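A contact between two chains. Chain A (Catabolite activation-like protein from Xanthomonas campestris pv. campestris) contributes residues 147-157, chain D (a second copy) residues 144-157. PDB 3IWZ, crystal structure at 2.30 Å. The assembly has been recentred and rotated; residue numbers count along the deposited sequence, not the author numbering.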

# COMPACT_ATOMS: atom_id res chain seq x y z
N ASP A 147 -3.21 -4.78 2.82
CA ASP A 147 -3.16 -4.51 4.25
C ASP A 147 -2.97 -3.02 4.54
O ASP A 147 -3.62 -2.45 5.41
CB ASP A 147 -2.02 -5.30 4.92
CG ASP A 147 -2.22 -6.83 4.85
OD1 ASP A 147 -3.25 -7.29 4.31
OD2 ASP A 147 -1.34 -7.57 5.34
N THR A 148 -2.07 -2.38 3.81
CA THR A 148 -1.83 -0.96 4.04
C THR A 148 -3.03 -0.14 3.61
O THR A 148 -3.39 0.83 4.26
CB THR A 148 -0.57 -0.50 3.33
OG1 THR A 148 0.51 -1.35 3.74
CG2 THR A 148 -0.24 0.95 3.70
N THR A 149 -3.68 -0.56 2.53
CA THR A 149 -4.88 0.10 2.04
C THR A 149 -5.96 0.00 3.13
O THR A 149 -6.69 0.96 3.38
CB THR A 149 -5.38 -0.56 0.73
OG1 THR A 149 -4.53 -0.17 -0.35
CG2 THR A 149 -6.82 -0.17 0.43
N ARG A 150 -6.05 -1.16 3.78
CA ARG A 150 -7.03 -1.35 4.84
C ARG A 150 -6.63 -0.59 6.10
O ARG A 150 -7.50 -0.12 6.83
CB ARG A 150 -7.22 -2.84 5.17
CG ARG A 150 -7.98 -3.59 4.09
CD ARG A 150 -7.99 -5.08 4.32
NE ARG A 150 -8.72 -5.77 3.25
CZ ARG A 150 -8.65 -7.07 3.02
NH1 ARG A 150 -7.89 -7.84 3.77
NH2 ARG A 150 -9.34 -7.61 2.02
N LYS A 151 -5.33 -0.45 6.36
CA LYS A 151 -4.92 0.30 7.55
C LYS A 151 -5.26 1.78 7.32
O LYS A 151 -5.70 2.46 8.24
CB LYS A 151 -3.42 0.14 7.85
CG LYS A 151 -3.08 0.52 9.29
CD LYS A 151 -1.59 0.77 9.55
CE LYS A 151 -0.82 -0.52 9.83
NZ LYS A 151 -1.28 -1.21 11.09
N ALA A 152 -5.06 2.28 6.10
CA ALA A 152 -5.39 3.68 5.80
C ALA A 152 -6.90 3.94 6.01
O ALA A 152 -7.28 4.95 6.60
CB ALA A 152 -5.02 4.02 4.38
N SER A 153 -7.75 3.03 5.53
CA SER A 153 -9.20 3.17 5.68
C SER A 153 -9.62 3.23 7.13
O SER A 153 -10.41 4.07 7.52
CB SER A 153 -9.93 2.00 5.04
OG SER A 153 -9.56 1.88 3.68
N ARG A 154 -9.09 2.31 7.93
CA ARG A 154 -9.40 2.24 9.34
C ARG A 154 -8.90 3.46 10.12
O ARG A 154 -9.53 3.89 11.09
CB ARG A 154 -8.83 0.95 9.93
CG ARG A 154 -9.62 -0.28 9.48
CD ARG A 154 -9.13 -1.57 10.14
NE ARG A 154 -8.19 -2.28 9.28
CZ ARG A 154 -7.77 -3.53 9.47
NH1 ARG A 154 -8.20 -4.24 10.50
NH2 ARG A 154 -6.92 -4.05 8.61
N LEU A 155 -7.78 4.02 9.69
CA LEU A 155 -7.24 5.19 10.36
C LEU A 155 -8.09 6.43 10.04
O LEU A 155 -8.15 7.37 10.82
CB LEU A 155 -5.79 5.41 9.92
CG LEU A 155 -4.77 4.48 10.57
CD1 LEU A 155 -3.45 4.57 9.83
CD2 LEU A 155 -4.59 4.84 12.05
N ALA A 156 -8.76 6.41 8.90
CA ALA A 156 -9.58 7.56 8.51
C ALA A 156 -11.03 7.49 8.97
O ALA A 156 -11.65 8.52 9.20
CB ALA A 156 -9.54 7.73 6.99
N PHE A 157 -11.56 6.28 9.12
CA PHE A 157 -12.96 6.12 9.48
C PHE A 157 -13.33 5.33 10.74
O PHE A 157 -14.51 5.24 11.07
CB PHE A 157 -13.70 5.51 8.29
CG PHE A 157 -13.51 6.28 7.01
CD1 PHE A 157 -13.82 7.63 6.93
CD2 PHE A 157 -13.02 5.64 5.87
CE1 PHE A 157 -13.64 8.34 5.75
CE2 PHE A 157 -12.83 6.34 4.68
CZ PHE A 157 -13.15 7.69 4.62
N ARG D 144 2.51 2.73 -5.34
CA ARG D 144 1.25 2.81 -4.61
C ARG D 144 1.43 2.45 -3.15
O ARG D 144 0.80 3.04 -2.27
CB ARG D 144 0.21 1.89 -5.24
CG ARG D 144 -0.16 2.31 -6.65
CD ARG D 144 -0.95 1.23 -7.38
NE ARG D 144 -0.67 1.29 -8.81
CZ ARG D 144 -1.28 0.56 -9.75
NH1 ARG D 144 -0.93 0.71 -11.02
NH2 ARG D 144 -2.24 -0.30 -9.42
N LEU D 145 2.29 1.46 -2.90
CA LEU D 145 2.58 1.03 -1.54
C LEU D 145 3.22 2.20 -0.81
O LEU D 145 2.82 2.54 0.31
CB LEU D 145 3.55 -0.17 -1.53
CG LEU D 145 3.98 -0.64 -0.13
CD1 LEU D 145 2.73 -0.86 0.71
CD2 LEU D 145 4.83 -1.95 -0.21
N LEU D 146 4.21 2.81 -1.45
CA LEU D 146 4.90 3.94 -0.84
C LEU D 146 3.89 5.07 -0.59
O LEU D 146 3.85 5.63 0.50
CB LEU D 146 6.05 4.42 -1.75
CG LEU D 146 6.78 5.72 -1.38
CD1 LEU D 146 7.43 5.58 -0.01
CD2 LEU D 146 7.82 6.04 -2.44
N ASP D 147 3.07 5.36 -1.59
CA ASP D 147 2.06 6.42 -1.47
C ASP D 147 1.01 6.13 -0.39
O ASP D 147 0.64 7.03 0.37
CB ASP D 147 1.33 6.66 -2.80
CG ASP D 147 2.20 7.37 -3.82
OD1 ASP D 147 3.23 7.95 -3.41
OD2 ASP D 147 1.85 7.36 -5.02
N THR D 148 0.53 4.89 -0.32
CA THR D 148 -0.48 4.52 0.67
C THR D 148 0.15 4.48 2.05
O THR D 148 -0.47 4.86 3.05
CB THR D 148 -1.11 3.16 0.35
OG1 THR D 148 -1.43 3.12 -1.03
CG2 THR D 148 -2.41 2.94 1.17
N THR D 149 1.39 4.01 2.12
CA THR D 149 2.08 3.96 3.41
C THR D 149 2.14 5.38 3.96
O THR D 149 1.93 5.61 5.16
CB THR D 149 3.51 3.43 3.26
OG1 THR D 149 3.47 2.07 2.81
CG2 THR D 149 4.26 3.51 4.59
N ARG D 150 2.41 6.33 3.08
CA ARG D 150 2.49 7.73 3.50
C ARG D 150 1.14 8.25 3.94
O ARG D 150 1.05 9.02 4.90
CB ARG D 150 3.04 8.61 2.37
CG ARG D 150 4.54 8.47 2.17
CD ARG D 150 4.99 9.00 0.81
NE ARG D 150 6.45 8.99 0.73
CZ ARG D 150 7.15 9.28 -0.36
NH1 ARG D 150 6.54 9.61 -1.49
NH2 ARG D 150 8.47 9.24 -0.31
N LYS D 151 0.08 7.83 3.25
CA LYS D 151 -1.26 8.28 3.58
C LYS D 151 -1.66 7.80 4.97
O LYS D 151 -2.17 8.56 5.78
CB LYS D 151 -2.26 7.75 2.55
CG LYS D 151 -3.46 8.65 2.35
CD LYS D 151 -4.42 8.06 1.34
CE LYS D 151 -5.56 9.01 1.04
NZ LYS D 151 -5.22 9.99 -0.03
N ALA D 152 -1.42 6.52 5.23
CA ALA D 152 -1.75 5.96 6.53
C ALA D 152 -1.00 6.74 7.61
O ALA D 152 -1.56 7.06 8.66
CB ALA D 152 -1.35 4.49 6.58
N SER D 153 0.26 7.05 7.35
CA SER D 153 1.06 7.79 8.31
C SER D 153 0.40 9.14 8.58
O SER D 153 0.28 9.57 9.73
CB SER D 153 2.47 7.98 7.76
OG SER D 153 3.33 8.55 8.72
N ARG D 154 -0.07 9.80 7.52
CA ARG D 154 -0.72 11.09 7.66
C ARG D 154 -2.08 11.00 8.36
O ARG D 154 -2.41 11.84 9.19
CB ARG D 154 -0.90 11.75 6.29
CG ARG D 154 0.38 12.21 5.62
CD ARG D 154 0.08 13.20 4.49
NE ARG D 154 -0.80 12.63 3.48
CZ ARG D 154 -0.36 12.02 2.39
NH1 ARG D 154 0.94 11.93 2.17
NH2 ARG D 154 -1.22 11.47 1.54
N LEU D 155 -2.86 9.98 8.01
CA LEU D 155 -4.17 9.80 8.63
C LEU D 155 -4.05 9.46 10.11
O LEU D 155 -5.01 9.55 10.87
CB LEU D 155 -4.96 8.70 7.91
CG LEU D 155 -5.34 9.03 6.47
CD1 LEU D 155 -5.96 7.81 5.80
CD2 LEU D 155 -6.29 10.20 6.47
N ALA D 156 -2.85 9.06 10.52
CA ALA D 156 -2.62 8.70 11.90
C ALA D 156 -2.12 9.85 12.77
O ALA D 156 -2.58 10.00 13.90
CB ALA D 156 -1.64 7.54 11.99
N PHE D 157 -1.21 10.67 12.25
CA PHE D 157 -0.60 11.74 13.03
C PHE D 157 -0.86 13.20 12.66
O PHE D 157 -0.56 14.10 13.46
CB PHE D 157 0.91 11.51 13.07
CG PHE D 157 1.30 10.12 13.49
CD1 PHE D 157 1.12 9.70 14.81
CD2 PHE D 157 1.82 9.22 12.57
CE1 PHE D 157 1.44 8.40 15.19
CE2 PHE D 157 2.14 7.92 12.94
CZ PHE D 157 1.95 7.51 14.26

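Two copies of the same helix lie side by side, their N-to-C directions only 22° apart and their axes approaching to 8.6 Å. The register is almost symmetric: A:Ala152 faces D:Ala152, A:Leu155 faces D:Leu155, and A:Thr148 and A:Thr149 pair crosswise with D:Thr149 and D:Thr148. No hydrogen bond crosses between the stretches, so fit and apolar burial carry this contact, which covers 473 Å² with both sides summed.

The rule of the contact is small residues at the waist. A:Ala152 CA and D:Ala152 CA are 4.4 Å apart, the closest of the backbone pairings, and A:Ala152 CA lies 4.2 Å from D:Ala152 CB. Both CA-to-CB bonds point sideways, so the two methyls, 4.3 Å apart CB to CB, pass beside each other and the backbones themselves come nearly into touch.

One turn on, each leucine is the bump and the opposite alanine turn is the hollow. A:Leu155 and D:Leu155 point toward the partner helix with the same m,t rotamer. A:Leu155 CD1 reaches 3.9 Å from D:Ala152 CB and 3.3 Å from D:Ala152 O; in the reciprocal contact, D:Leu155 CD1 lies 4.2 Å from A:Ala152 CB and 3.2 Å from A:Ala152 O. These methyls therefore press against carbonyl oxygens as well as side chains, a tight van der Waals fit. A:Ala156 and D:Ala156 each provide another wall of the pocket for the partner's leucine: A:Ala156 CB sits 3.8 Å from D:Leu155 CD1, while A:Leu155 CD2 sits 4.0 Å from D:Ala156 CB. The two leucines meet at their bases, A:Leu155 CB to D:Leu155 CB at 3.9 Å, while their branches turn apart into the partner's alanine hollows.

Toward the N-terminal end, threonine takes over as the knob. A:Thr148 and D:Thr148 both point toward the partner and touch CG2 to CG2 at 3.9 Å. A:Thr148 CG2 also packs 3.8 Å from D:Thr149 N, and D:Thr148 CG2 lies 3.9 Å from A:Thr149 CA, so each methyl nestles against the other backbone. The hydroxyls are satisfied without the partner stretch: D:Thr148 OG1 donates to D:Arg144 O at 2.6 Å, one turn back in its own helix, and A:Thr148 OG1 is hydrogen-bonded elsewhere in the structure. D:Leu145 closes this end as its side chain bends nearer, bringing CD1 to 3.8 Å from A:Thr148 OG1.

Charged groups stay out of the seam. A:Lys151 and D:Lys151 start sideways but lead their ends away, and A:Arg150 and D:Arg150 point away, leaving the seam to threonine, alanine and leucine.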